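Local coordinates for polar amino acid ABC uptake transporter substrate binding protein (Streptococcus thermophilus LMG 18311, PDB 3HV1) that probably binds polar amino acids outside the cell and delivers them to an ABC transporter for uptake, at residues K11-Y17 and R216-L222; A53-Y58 and Q228-L233; E102-V106 and V251-V256; M105-Q109 and Y206-F211. All blocks are in the same frame, centred on the assembly; numbering follows the deposited sequence.

Interaction 1 (K11-Y17 and R216-L222); sequences KDQWQTY and RKVDKTL
An Asx turn at Asp12, in which OD1 accepts from the backbone N of Trp14, carries the other carboxylate oxygen to Thr221 in the first turn of helix 220-236. Asp12 OD2 takes two bonds on its syn side, from Thr221 OG1 at 2.6 Å and Thr221 N at 3.2 Å, which arrive from opposite faces of the carboxylate plane. Asp219 answers in the reverse direction. Its OD1 receives Gln13 N at 2.9 Å nearly along the C-O axis, while OD2 receives the Tyr17 hydroxyl, OH, at 2.8 Å. The two carboxylates lie close, and a water that bonds to Asp219 OD1, only weakly to Asp12 OD1, and accepts from Leu222 N probably eases their repulsion. Beside them, Thr221 CG2 rests 3.6 Å from Trp14 CG, and Leu222 CD1 meets the edge of the indole. The contact thus fastens helix 14-20 to the start of helix 220-236, with Arg216 reaching on to Asp82 and to Leu76 O, and Tyr58 meeting the Trp14 ring edge-to-face.

Interaction 2 (A53-Y58 and Q228-L233); sequences AVFKLY and QGFETL
Val54 and Leu233 meet at about a right angle, CG2 of Val54 to CD1 of Leu233 at 3.5 Å, in a helix-helix packing within one lobe of the type II periplasmic-binding-protein fold. Helix 46-56 and the middle of helix 220-236 come closest at Val54 and Gly229, whose CA atoms are 5.1 Å apart; with no side chain on Gly229, the valine can lie directly against the helix backbone. One methyl of Val54 does much of the work: CG2, beside the backbone N and anti to the carbonyl carbon (the CG1 torsion is 164°), also touches Phe230 CD1 at 3.8 Å, approaching that ring obliquely. Leu233 divides its branches, with CD1 against Ala53 CB as well as Val54, and CD2 slanting across Leu57 CD1 at 4.0 Å. From its more exposed position Leu57 also lays CD1 over Gly229 CA at 3.8 Å and reaches Thr232. The interface is apolar throughout its centre; Leu50 touches Phe230 and Leu233, and Ile242 of helix 238-247 touches Ala53. At the margin, Tyr58 turns its ring nearly perpendicular to the Gln228 amide; its hydroxyl bonds to Lys225 O, while Tyr58 OH lies 3.9 Å from Gln228 CB.

Interaction 3 (E102-V106 and V251-V256); sequences EPYMV and VATDQV
Thr253 binds the Pro103 carbonyl at the entrance to strand 105-114, one of the strands that link the two lobes of this type II periplasmic-binding-protein fold; its partner is the irregular tail that follows helix 238-247. The polar contact is short: Thr253 OG1 donates to Pro103 O at 2.6 Å, from a position tilted 33° from the carbonyl plane. With chi1 at 54°, OG1 sits between the backbone N and the carbonyl carbon, which leaves the methyl CG2 anti to the carbonyl carbon and packed on the peptide between Tyr104 and Met105. The same hydroxyl oxygen also accepts a weak bond from Val256 N within the tail, so that one oxygen both steadies the local turn and holds Pro103.

Apolar packing surrounds the Tyr104 and Met105 backbone. Val256 CG2 presses on Tyr104 CA at 3.6 Å and is covered in turn by Phe230 and Tyr234 of helix 220-236. Val251 slants across selenomethionine Met105, with CG2 3.7 Å from Met105 CB and CG1 near CE. Van der Waals contacts of polar groups follow at Gln255, whose amide lies across the proline ring, NE2 3.5 Å from Pro103 CG, while its CG approaches Glu102 OE1 at 3.7 Å. A water completes the contact between the backbones: it accepts from Val106 N at 2.8 Å and donates to Val251 O at 2.7 Å.

Interaction 4 (M105-Q109 and Y206-F211); sequences MVNEQ and YEGESF
Asn107 ND2 donates to two carboxylates: to Glu209 OE2 at 2.9 Å across the strands, and to Asp182 OD1. The bond to Glu209 lies near the amide plane and uses the anti lone pair of OE2; the two side chains run side by side with their flat groups only 22° apart. With CG anti to the backbone N (chi1 179°), Asn107 also directs OD1 to Val184 N, so the amide's rotation is fixed from both ends. The backbones of the same two residues pair reciprocally, Asn107 N to Glu209 O at 2.9 Å and Glu209 N to Asn107 O at 2.9 Å. These antiparallel strands, 105-114 and 209-215, form the two-strand hinge between the lobes that is characteristic of type II periplasmic-binding proteins. On the sheet face that carries Asn107, Phe211 CZ packs 3.7 Å from Asn107 CB. Met105 lies alongside, its CG 3.5 Å from Phe211 CD2, with the selenium at the ring edge in a Met-aromatic contact. Across from Gln109, in loop 206-208, one water accepts from Gln109 N at 2.8 Å and lies 2.8 Å from Glu207 O.

The four contacts run from the outer end of one lobe to the hinge, with the centres of interactions 1 and 4 about 28 Å apart. Interactions 1 and 2 both use helix 220-236 and touch where Trp14 CH2 meets Tyr58 CG at 3.8 Å. Phe230 then passes the packing on from interaction 2 to interaction 3, its CZ lying 3.8 Å from Tyr104 CD2. Interactions 3 and 4 share Met105 and Val106, and Tyr104 N probably bonds to Phe211 O at 2.9 Å. Interaction 3 places the tail 251-256 against the start of the same strand that interaction 4 pairs with 209-215. In this family the ligand binds in the cleft between the lobes, and the strands of interaction 4 probably lie at its base.

Interaction 1 (K11-Y17 and R216-L222)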
loop_
_atom_site.group_PDB
_atom_site.type_symbol
_atom_site.label_atom_id
_atom_site.label_comp_id
_atom_site.label_asym_id
_atom_site.label_seq_id
_atom_site.Cartn_x
_atom_site.Cartn_y
_atom_site.Cartn_z
ATOM N N LYS A 11 8.892 -18.674 16.723
ATOM C CA LYS A 11 7.571 -18.987 16.202
ATOM C C LYS A 11 6.475 -17.957 16.407
ATOM O O LYS A 11 6.670 -16.921 17.045
ATOM C CB LYS A 11 7.105 -20.335 16.750
ATOM C CG LYS A 11 7.261 -20.499 18.250
ATOM C CD LYS A 11 6.603 -21.790 18.720
ATOM C CE LYS A 11 5.106 -21.790 18.407
ATOM N NZ LYS A 11 4.425 -23.058 18.808
ATOM N N ASP A 12 5.322 -18.267 15.829
ATOM C CA ASP A 12 4.140 -17.423 15.899
ATOM C C ASP A 12 3.578 -17.519 17.312
ATOM O O ASP A 12 2.983 -18.530 17.687
ATOM C CB ASP A 12 3.107 -17.918 14.890
ATOM C CG ASP A 12 1.918 -16.994 14.770
ATOM O OD1 ASP A 12 1.368 -16.587 15.817
ATOM O OD2 ASP A 12 1.528 -16.683 13.624
ATOM N N GLN A 13 3.755 -16.459 18.090
ATOM C CA GLN A 13 3.296 -16.459 19.470
ATOM C C GLN A 13 1.928 -15.855 19.749
ATOM O O GLN A 13 1.639 -15.513 20.895
ATOM C CB GLN A 13 4.318 -15.751 20.358
ATOM C CG GLN A 13 5.687 -16.392 20.404
ATOM C CD GLN A 13 6.559 -15.756 21.461
ATOM O OE1 GLN A 13 6.372 -15.985 22.651
ATOM N NE2 GLN A 13 7.506 -14.934 21.031
ATOM N N TRP A 14 1.072 -15.720 18.743
ATOM C CA TRP A 14 -0.236 -15.131 19.016
ATOM C C TRP A 14 -0.915 -15.871 20.163
ATOM O O TRP A 14 -1.549 -15.260 21.022
ATOM C CB TRP A 14 -1.135 -15.144 17.774
ATOM C CG TRP A 14 -2.473 -14.505 18.038
ATOM C CD1 TRP A 14 -3.687 -15.128 18.066
ATOM C CD2 TRP A 14 -2.721 -13.129 18.370
ATOM N NE1 TRP A 14 -4.673 -14.233 18.395
ATOM C CE2 TRP A 14 -4.113 -12.998 18.589
ATOM C CE3 TRP A 14 -1.903 -11.997 18.508
ATOM C CZ2 TRP A 14 -4.709 -11.777 18.940
ATOM C CZ3 TRP A 14 -2.496 -10.779 18.857
ATOM C CH2 TRP A 14 -3.886 -10.683 19.069
ATOM N N GLN A 15 -0.766 -17.191 20.179
ATOM C CA GLN A 15 -1.349 -18.017 21.230
ATOM C C GLN A 15 -0.826 -17.640 22.606
ATOM O O GLN A 15 -1.570 -17.632 23.584
ATOM C CB GLN A 15 -1.051 -19.490 20.960
ATOM C CG GLN A 15 -2.133 -20.180 20.168
ATOM C CD GLN A 15 -3.380 -20.396 20.998
ATOM O OE1 GLN A 15 -3.368 -21.167 21.960
ATOM N NE2 GLN A 15 -4.460 -19.707 20.641
ATOM N N THR A 16 0.461 -17.330 22.675
ATOM C CA THR A 16 1.077 -16.951 23.935
ATOM C C THR A 16 0.628 -15.557 24.368
ATOM O O THR A 16 0.248 -15.355 25.521
ATOM C CB THR A 16 2.614 -17.009 23.821
ATOM O OG1 THR A 16 3.018 -18.373 23.643
ATOM C CG2 THR A 16 3.274 -16.453 25.065
ATOM N N TYR A 17 0.647 -14.601 23.446
ATOM C CA TYR A 17 0.230 -13.242 23.778
ATOM C C TYR A 17 -1.178 -13.213 24.359
ATOM O O TYR A 17 -1.423 -12.558 25.361
ATOM C CB TYR A 17 0.287 -12.337 22.545
ATOM C CG TYR A 17 1.640 -12.272 21.879
ATOM C CD1 TYR A 17 2.802 -12.066 22.624
ATOM C CD2 TYR A 17 1.758 -12.396 20.498
ATOM C CE1 TYR A 17 4.055 -11.986 21.996
ATOM C CE2 TYR A 17 2.994 -12.319 19.870
ATOM C CZ TYR A 17 4.135 -12.113 20.620
ATOM O OH TYR A 17 5.350 -12.027 19.981
ATOM N N ARG A 216 8.466 -9.502 14.574
ATOM C CA ARG A 216 9.296 -10.571 14.031
ATOM C C ARG A 216 8.553 -11.164 12.831
ATOM O O ARG A 216 7.326 -11.260 12.839
ATOM C CB ARG A 216 9.565 -11.634 15.101
ATOM C CG ARG A 216 10.655 -11.217 16.099
ATOM C CD ARG A 216 10.885 -12.280 17.162
ATOM N NE ARG A 216 9.741 -12.422 18.055
ATOM C CZ ARG A 216 9.499 -11.640 19.103
ATOM N NH1 ARG A 216 10.325 -10.647 19.408
ATOM N NH2 ARG A 216 8.424 -11.851 19.845
ATOM N N LYS A 217 9.292 -11.545 11.793
ATOM C CA LYS A 217 8.673 -12.100 10.592
ATOM C C LYS A 217 7.804 -13.325 10.851
ATOM O O LYS A 217 6.841 -13.573 10.121
ATOM C CB LYS A 217 9.751 -12.448 9.561
ATOM C CG LYS A 217 10.511 -11.250 9.045
ATOM C CD LYS A 217 11.472 -11.648 7.939
ATOM C CE LYS A 217 11.906 -10.442 7.149
ATOM N NZ LYS A 217 10.736 -9.806 6.475
ATOM N N VAL A 218 8.146 -14.093 11.886
ATOM C CA VAL A 218 7.392 -15.296 12.236
ATOM C C VAL A 218 6.019 -14.995 12.840
ATOM O O VAL A 218 5.117 -15.828 12.785
ATOM C CB VAL A 218 8.173 -16.173 13.243
ATOM C CG1 VAL A 218 9.408 -16.757 12.576
ATOM C CG2 VAL A 218 8.573 -15.338 14.468
ATOM N N ASP A 219 5.861 -13.806 13.413
ATOM C CA ASP A 219 4.594 -13.414 14.031
ATOM C C ASP A 219 3.548 -12.930 13.029
ATOM O O ASP A 219 2.975 -11.847 13.180
ATOM C CB ASP A 219 4.826 -12.325 15.082
ATOM C CG ASP A 219 5.012 -12.889 16.474
ATOM O OD1 ASP A 219 4.326 -13.875 16.803
ATOM O OD2 ASP A 219 5.820 -12.333 17.249
ATOM N N LYS A 220 3.287 -13.754 12.021
ATOM C CA LYS A 220 2.321 -13.444 10.978
ATOM C C LYS A 220 0.930 -13.119 11.512
ATOM O O LYS A 220 0.267 -12.206 11.015
ATOM C CB LYS A 220 2.217 -14.623 10.012
ATOM C CG LYS A 220 3.528 -14.989 9.344
ATOM C CD LYS A 220 4.089 -13.819 8.554
ATOM C CE LYS A 220 5.292 -14.243 7.736
ATOM N NZ LYS A 220 4.918 -15.278 6.734
ATOM N N THR A 221 0.485 -13.873 12.514
ATOM C CA THR A 221 -0.840 -13.675 13.083
ATOM C C THR A 221 -0.957 -12.361 13.832
ATOM O O THR A 221 -1.978 -11.680 13.752
ATOM C CB THR A 221 -1.210 -14.816 14.043
ATOM O OG1 THR A 221 -0.999 -16.074 13.389
ATOM C CG2 THR A 221 -2.673 -14.709 14.453
ATOM N N LEU A 222 0.092 -12.016 14.571
ATOM C CA LEU A 222 0.106 -10.777 15.333
ATOM C C LEU A 222 -0.069 -9.590 14.391
ATOM O O LEU A 222 -0.821 -8.665 14.683
ATOM C CB LEU A 222 1.426 -10.652 16.086
ATOM C CG LEU A 222 1.713 -9.319 16.757
ATOM C CD1 LEU A 222 0.696 -9.027 17.860
ATOM C CD2 LEU A 222 3.119 -9.367 17.318
HETATM O O HOH W 1 7.788 -14.530 18.166
HETATM O O HOH W 2 1.812 -13.899 15.667
#

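Interaction 2 (A53-Y58 and Q228-L233)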
loop_
_atom_site.group_PDB
_atom_site.type_symbol
_atom_site.label_atom_id
_atom_site.label_comp_id
_atom_site.label_asym_id
_atom_site.label_seq_id
_atom_site.Cartn_x
_atom_site.Cartn_y
_atom_site.Cartn_z
ATOM N N ALA A 53 -5.097 0.769 22.652
ATOM C CA ALA A 53 -6.469 0.580 22.188
ATOM C C ALA A 53 -6.621 -0.695 21.368
ATOM O O ALA A 53 -7.606 -1.412 21.513
ATOM C CB ALA A 53 -6.908 1.780 21.372
ATOM N N VAL A 54 -5.647 -0.959 20.501
ATOM C CA VAL A 54 -5.676 -2.159 19.671
ATOM C C VAL A 54 -5.612 -3.409 20.546
ATOM O O VAL A 54 -6.396 -4.341 20.375
ATOM C CB VAL A 54 -4.484 -2.182 18.676
ATOM C CG1 VAL A 54 -4.294 -3.586 18.102
ATOM C CG2 VAL A 54 -4.732 -1.196 17.538
ATOM N N PHE A 55 -4.701 -3.426 21.510
ATOM C CA PHE A 55 -4.592 -4.626 22.325
ATOM C C PHE A 55 -5.680 -4.785 23.365
ATOM O O PHE A 55 -5.960 -5.898 23.811
ATOM C CB PHE A 55 -3.186 -4.717 22.899
ATOM C CG PHE A 55 -2.170 -5.062 21.849
ATOM C CD1 PHE A 55 -2.187 -6.319 21.248
ATOM C CD2 PHE A 55 -1.284 -4.107 21.372
ATOM C CE1 PHE A 55 -1.338 -6.612 20.178
ATOM C CE2 PHE A 55 -0.430 -4.389 20.306
ATOM C CZ PHE A 55 -0.461 -5.648 19.705
ATOM N N LYS A 56 -6.343 -3.686 23.708
ATOM C CA LYS A 56 -7.439 -3.763 24.660
ATOM C C LYS A 56 -8.556 -4.583 24.013
ATOM O O LYS A 56 -9.333 -5.249 24.698
ATOM C CB LYS A 56 -7.944 -2.367 24.998
ATOM C CG LYS A 56 -9.020 -2.324 26.081
ATOM C CD LYS A 56 -9.470 -0.886 26.323
ATOM C CE LYS A 56 -10.446 -0.784 27.482
ATOM N NZ LYS A 56 -10.829 0.638 27.754
ATOM N N LEU A 57 -8.631 -4.533 22.685
ATOM C CA LEU A 57 -9.649 -5.283 21.944
ATOM C C LEU A 57 -9.507 -6.777 22.168
ATOM O O LEU A 57 -10.483 -7.521 22.122
ATOM C CB LEU A 57 -9.505 -5.043 20.448
ATOM C CG LEU A 57 -9.733 -3.624 19.947
ATOM C CD1 LEU A 57 -9.362 -3.545 18.458
ATOM C CD2 LEU A 57 -11.180 -3.254 20.181
ATOM N N TYR A 58 -8.270 -7.203 22.382
ATOM C CA TYR A 58 -7.963 -8.612 22.558
ATOM C C TYR A 58 -7.706 -9.009 23.997
ATOM O O TYR A 58 -7.360 -10.160 24.271
ATOM C CB TYR A 58 -6.750 -8.969 21.699
ATOM C CG TYR A 58 -6.955 -8.695 20.220
ATOM C CD1 TYR A 58 -7.779 -9.515 19.447
ATOM C CD2 TYR A 58 -6.325 -7.617 19.594
ATOM C CE1 TYR A 58 -7.972 -9.272 18.081
ATOM C CE2 TYR A 58 -6.512 -7.364 18.227
ATOM C CZ TYR A 58 -7.336 -8.201 17.478
ATOM O OH TYR A 58 -7.498 -7.967 16.130
ATOM N N GLN A 228 -6.303 -5.715 11.682
ATOM C CA GLN A 228 -7.735 -5.831 11.952
ATOM C C GLN A 228 -8.113 -4.884 13.091
ATOM O O GLN A 228 -9.191 -4.304 13.099
ATOM C CB GLN A 228 -8.086 -7.267 12.355
ATOM C CG GLN A 228 -7.942 -8.285 11.234
ATOM C CD GLN A 228 -8.175 -9.713 11.712
ATOM O OE1 GLN A 228 -9.125 -9.988 12.449
ATOM N NE2 GLN A 228 -7.309 -10.630 11.287
ATOM N N GLY A 229 -7.214 -4.746 14.061
ATOM C CA GLY A 229 -7.468 -3.857 15.182
ATOM C C GLY A 229 -7.663 -2.428 14.710
ATOM O O GLY A 229 -8.595 -1.749 15.143
ATOM N N PHE A 230 -6.785 -1.965 13.822
ATOM C CA PHE A 230 -6.906 -0.605 13.290
ATOM C C PHE A 230 -8.283 -0.425 12.669
ATOM O O PHE A 230 -8.965 0.563 12.915
ATOM C CB PHE A 230 -5.875 -0.330 12.193
ATOM C CG PHE A 230 -4.447 -0.301 12.668
ATOM C CD1 PHE A 230 -4.130 0.082 13.967
ATOM C CD2 PHE A 230 -3.414 -0.607 11.789
ATOM C CE1 PHE A 230 -2.801 0.161 14.388
ATOM C CE2 PHE A 230 -2.075 -0.530 12.201
ATOM C CZ PHE A 230 -1.777 -0.146 13.501
ATOM N N GLU A 231 -8.678 -1.390 11.845
ATOM C CA GLU A 231 -9.962 -1.311 11.168
ATOM C C GLU A 231 -11.111 -1.278 12.150
ATOM O O GLU A 231 -12.057 -0.515 11.982
ATOM C CB GLU A 231 -10.135 -2.491 10.211
ATOM C CG GLU A 231 -9.103 -2.539 9.100
ATOM C CD GLU A 231 -9.418 -3.616 8.076
ATOM O OE1 GLU A 231 -10.518 -3.563 7.479
ATOM O OE2 GLU A 231 -8.572 -4.512 7.873
ATOM N N THR A 232 -11.027 -2.114 13.180
ATOM C CA THR A 232 -12.063 -2.166 14.194
ATOM C C THR A 232 -12.205 -0.837 14.927
ATOM O O THR A 232 -13.323 -0.366 15.155
ATOM C CB THR A 232 -11.776 -3.300 15.206
ATOM O OG1 THR A 232 -11.733 -4.554 14.505
ATOM C CG2 THR A 232 -12.856 -3.370 16.252
ATOM N N LEU A 233 -11.074 -0.224 15.283
ATOM C CA LEU A 233 -11.088 1.054 15.992
ATOM C C LEU A 233 -11.622 2.176 15.117
ATOM O O LEU A 233 -12.254 3.100 15.616
ATOM C CB LEU A 233 -9.676 1.410 16.481
ATOM C CG LEU A 233 -9.075 0.413 17.476
ATOM C CD1 LEU A 233 -7.631 0.824 17.811
ATOM C CD2 LEU A 233 -9.920 0.389 18.738
#

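Interaction 3 (E102-V106 and V251-V256)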
loop_
_atom_site.group_PDB
_atom_site.type_symbol
_atom_site.label_atom_id
_atom_site.label_comp_id
_atom_site.label_asym_id
_atom_site.label_seq_id
_atom_site.Cartn_x
_atom_site.Cartn_y
_atom_site.Cartn_z
ATOM N N GLU A 102 0.101 -2.815 8.042
ATOM C CA GLU A 102 -0.244 -1.820 7.039
ATOM C C GLU A 102 0.062 -0.481 7.714
ATOM O O GLU A 102 0.152 -0.414 8.940
ATOM C CB GLU A 102 -1.739 -1.902 6.719
ATOM C CG GLU A 102 -2.148 -3.192 6.048
ATOM C CD GLU A 102 -1.332 -3.465 4.806
ATOM O OE1 GLU A 102 -1.170 -2.525 3.996
ATOM O OE2 GLU A 102 -0.855 -4.613 4.634
ATOM N N PRO A 103 0.250 0.596 6.931
ATOM C CA PRO A 103 0.542 1.895 7.554
ATOM C C PRO A 103 -0.697 2.487 8.214
ATOM O O PRO A 103 -1.792 2.374 7.671
ATOM C CB PRO A 103 1.031 2.735 6.378
ATOM C CG PRO A 103 0.246 2.163 5.212
ATOM C CD PRO A 103 0.365 0.675 5.460
ATOM N N TYR A 104 -0.542 3.109 9.385
ATOM C CA TYR A 104 -1.702 3.692 10.059
ATOM C C TYR A 104 -1.776 5.225 9.925
ATOM O O TYR A 104 -2.802 5.840 10.223
ATOM C CB TYR A 104 -1.740 3.265 11.544
ATOM C CG TYR A 104 -0.479 3.555 12.333
ATOM C CD1 TYR A 104 -0.314 4.768 12.995
ATOM C CD2 TYR A 104 0.568 2.625 12.383
ATOM C CE1 TYR A 104 0.874 5.061 13.692
ATOM C CE2 TYR A 104 1.752 2.908 13.072
ATOM C CZ TYR A 104 1.894 4.128 13.722
ATOM O OH TYR A 104 3.062 4.418 14.384
HETATM N N MSE A 105 -0.691 5.842 9.472
HETATM C CA MSE A 105 -0.691 7.285 9.270
HETATM C C MSE A 105 0.501 7.749 8.448
HETATM O O MSE A 105 1.547 7.097 8.417
HETATM C CB MSE A 105 -0.750 8.039 10.612
HETATM C CG MSE A 105 0.585 8.590 11.147
HETATM SE SE MSE A 105 0.426 9.926 12.537
HETATM C CE MSE A 105 0.279 11.508 11.436
ATOM N N VAL A 106 0.325 8.873 7.761
ATOM C CA VAL A 106 1.392 9.413 6.943
ATOM C C VAL A 106 1.956 10.683 7.529
ATOM O O VAL A 106 1.222 11.581 7.927
ATOM C CB VAL A 106 0.921 9.719 5.502
ATOM C CG1 VAL A 106 2.042 10.403 4.727
ATOM C CG2 VAL A 106 0.515 8.440 4.810
ATOM N N VAL A 251 -6.035 11.203 11.033
ATOM C CA VAL A 251 -4.853 10.838 10.247
ATOM C C VAL A 251 -4.884 9.434 9.642
ATOM O O VAL A 251 -3.911 8.986 9.057
ATOM C CB VAL A 251 -3.575 10.960 11.101
ATOM C CG1 VAL A 251 -3.489 12.360 11.688
ATOM C CG2 VAL A 251 -3.576 9.907 12.205
ATOM N N ALA A 252 -6.009 8.750 9.768
ATOM C CA ALA A 252 -6.122 7.393 9.250
ATOM C C ALA A 252 -5.792 7.261 7.770
ATOM O O ALA A 252 -6.228 8.068 6.952
ATOM C CB ALA A 252 -7.526 6.859 9.508
ATOM N N THR A 253 -5.011 6.237 7.439
ATOM C CA THR A 253 -4.653 5.958 6.059
ATOM C C THR A 253 -5.841 5.218 5.457
ATOM O O THR A 253 -6.711 4.748 6.181
ATOM C CB THR A 253 -3.443 5.020 5.965
ATOM O OG1 THR A 253 -3.709 3.846 6.740
ATOM C CG2 THR A 253 -2.168 5.706 6.481
ATOM N N ASP A 254 -5.874 5.107 4.136
ATOM C CA ASP A 254 -6.960 4.384 3.500
ATOM C C ASP A 254 -7.005 2.932 3.989
ATOM O O ASP A 254 -8.080 2.353 4.114
ATOM C CB ASP A 254 -6.812 4.439 1.979
ATOM C CG ASP A 254 -7.128 5.814 1.418
ATOM O OD1 ASP A 254 -7.952 6.529 2.030
ATOM O OD2 ASP A 254 -6.573 6.174 0.364
ATOM N N GLN A 255 -5.845 2.346 4.282
ATOM C CA GLN A 255 -5.815 0.968 4.773
ATOM C C GLN A 255 -6.564 0.839 6.101
ATOM O O GLN A 255 -7.353 -0.096 6.291
ATOM C CB GLN A 255 -4.372 0.474 4.939
ATOM C CG GLN A 255 -3.652 0.251 3.613
ATOM C CD GLN A 255 -2.782 1.415 3.218
ATOM O OE1 GLN A 255 -3.092 2.571 3.515
ATOM N NE2 GLN A 255 -1.685 1.123 2.532
ATOM N N VAL A 256 -6.317 1.772 7.018
ATOM C CA VAL A 256 -6.992 1.758 8.314
ATOM C C VAL A 256 -8.499 1.892 8.095
ATOM O O VAL A 256 -9.295 1.338 8.853
ATOM C CB VAL A 256 -6.491 2.920 9.218
ATOM C CG1 VAL A 256 -7.457 3.168 10.362
ATOM C CG2 VAL A 256 -5.121 2.577 9.767
HETATM O O HOH W 3 -2.150 10.030 7.336
#

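Interaction 4 (M105-Q109 and Y206-F211)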
loop_
_atom_site.group_PDB
_atom_site.type_symbol
_atom_site.label_atom_id
_atom_site.label_comp_id
_atom_site.label_asym_id
_atom_site.label_seq_id
_atom_site.Cartn_x
_atom_site.Cartn_y
_atom_site.Cartn_z
HETATM N N MSE A 105 -0.691 5.842 9.472
HETATM C CA MSE A 105 -0.691 7.285 9.270
HETATM C C MSE A 105 0.501 7.749 8.448
HETATM O O MSE A 105 1.547 7.097 8.417
HETATM C CB MSE A 105 -0.750 8.039 10.612
HETATM C CG MSE A 105 0.585 8.590 11.147
HETATM SE SE MSE A 105 0.426 9.926 12.537
HETATM C CE MSE A 105 0.279 11.508 11.436
ATOM N N VAL A 106 0.325 8.873 7.761
ATOM C CA VAL A 106 1.392 9.413 6.943
ATOM C C VAL A 106 1.956 10.683 7.529
ATOM O O VAL A 106 1.222 11.581 7.927
ATOM C CB VAL A 106 0.921 9.719 5.502
ATOM C CG1 VAL A 106 2.042 10.403 4.727
ATOM C CG2 VAL A 106 0.515 8.440 4.810
ATOM N N ASN A 107 3.278 10.739 7.598
ATOM C CA ASN A 107 3.934 11.928 8.088
ATOM C C ASN A 107 4.648 12.531 6.894
ATOM O O ASN A 107 5.228 11.816 6.079
ATOM C CB ASN A 107 4.934 11.612 9.184
ATOM C CG ASN A 107 5.643 12.848 9.670
ATOM O OD1 ASN A 107 5.018 13.900 9.852
ATOM N ND2 ASN A 107 6.951 12.744 9.881
ATOM N N GLU A 108 4.584 13.846 6.784
ATOM C CA GLU A 108 5.217 14.538 5.675
ATOM C C GLU A 108 5.374 15.996 6.067
ATOM O O GLU A 108 4.791 16.445 7.048
ATOM C CB GLU A 108 4.335 14.440 4.426
ATOM C CG GLU A 108 3.039 15.240 4.532
ATOM C CD GLU A 108 2.149 15.071 3.322
ATOM O OE1 GLU A 108 2.663 15.161 2.186
ATOM O OE2 GLU A 108 0.933 14.857 3.502
ATOM N N GLN A 109 6.174 16.728 5.305
ATOM C CA GLN A 109 6.371 18.140 5.582
ATOM C C GLN A 109 5.081 18.862 5.230
ATOM O O GLN A 109 4.472 18.579 4.192
ATOM C CB GLN A 109 7.506 18.704 4.721
ATOM C CG GLN A 109 8.850 18.101 5.025
ATOM C CD GLN A 109 9.192 18.213 6.492
ATOM O OE1 GLN A 109 9.157 19.299 7.067
ATOM N NE2 GLN A 109 9.526 17.092 7.110
ATOM N N TYR A 206 6.538 17.506 -0.592
ATOM C CA TYR A 206 7.741 16.693 -0.479
ATOM C C TYR A 206 7.347 15.271 -0.104
ATOM O O TYR A 206 6.403 15.062 0.665
ATOM C CB TYR A 206 8.671 17.261 0.592
ATOM C CG TYR A 206 9.073 18.698 0.358
ATOM C CD1 TYR A 206 10.021 19.035 -0.611
ATOM C CD2 TYR A 206 8.507 19.721 1.107
ATOM C CE1 TYR A 206 10.400 20.368 -0.821
ATOM C CE2 TYR A 206 8.873 21.051 0.908
ATOM C CZ TYR A 206 9.820 21.367 -0.054
ATOM O OH TYR A 206 10.188 22.675 -0.229
ATOM N N GLU A 207 8.071 14.297 -0.643
ATOM C CA GLU A 207 7.785 12.894 -0.367
ATOM C C GLU A 207 7.698 12.636 1.131
ATOM O O GLU A 207 8.529 13.104 1.907
ATOM C CB GLU A 207 8.864 12.002 -0.993
ATOM C CG GLU A 207 8.744 10.531 -0.629
ATOM C CD GLU A 207 9.677 9.654 -1.447
ATOM O OE1 GLU A 207 10.717 10.165 -1.912
ATOM O OE2 GLU A 207 9.374 8.455 -1.612
ATOM N N GLY A 208 6.685 11.879 1.534
ATOM C CA GLY A 208 6.519 11.586 2.942
ATOM C C GLY A 208 6.919 10.179 3.328
ATOM O O GLY A 208 7.544 9.454 2.553
ATOM N N GLU A 209 6.558 9.804 4.550
ATOM C CA GLU A 209 6.850 8.479 5.073
ATOM C C GLU A 209 5.564 7.944 5.691
ATOM O O GLU A 209 4.704 8.723 6.116
ATOM C CB GLU A 209 7.951 8.567 6.133
ATOM C CG GLU A 209 7.544 9.288 7.400
ATOM C CD GLU A 209 8.727 9.625 8.291
ATOM O OE1 GLU A 209 9.656 8.801 8.391
ATOM O OE2 GLU A 209 8.720 10.711 8.905
ATOM N N SER A 210 5.419 6.623 5.725
ATOM C CA SER A 210 4.230 6.020 6.308
ATOM C C SER A 210 4.611 5.233 7.563
ATOM O O SER A 210 5.483 4.358 7.515
ATOM C CB SER A 210 3.555 5.090 5.298
ATOM O OG SER A 210 3.143 5.800 4.144
ATOM N N PHE A 211 3.968 5.558 8.683
ATOM C CA PHE A 211 4.236 4.873 9.936
ATOM C C PHE A 211 3.521 3.530 9.948
ATOM O O PHE A 211 2.355 3.433 9.573
ATOM C CB PHE A 211 3.763 5.697 11.141
ATOM C CG PHE A 211 4.514 6.986 11.343
ATOM C CD1 PHE A 211 5.843 7.107 10.961
ATOM C CD2 PHE A 211 3.905 8.061 11.987
ATOM C CE1 PHE A 211 6.563 8.273 11.215
ATOM C CE2 PHE A 211 4.617 9.236 12.248
ATOM C CZ PHE A 211 5.951 9.337 11.860
HETATM O O HOH W 4 5.328 17.370 1.959
HETATM O O HOH W 5 7.632 15.288 3.394
#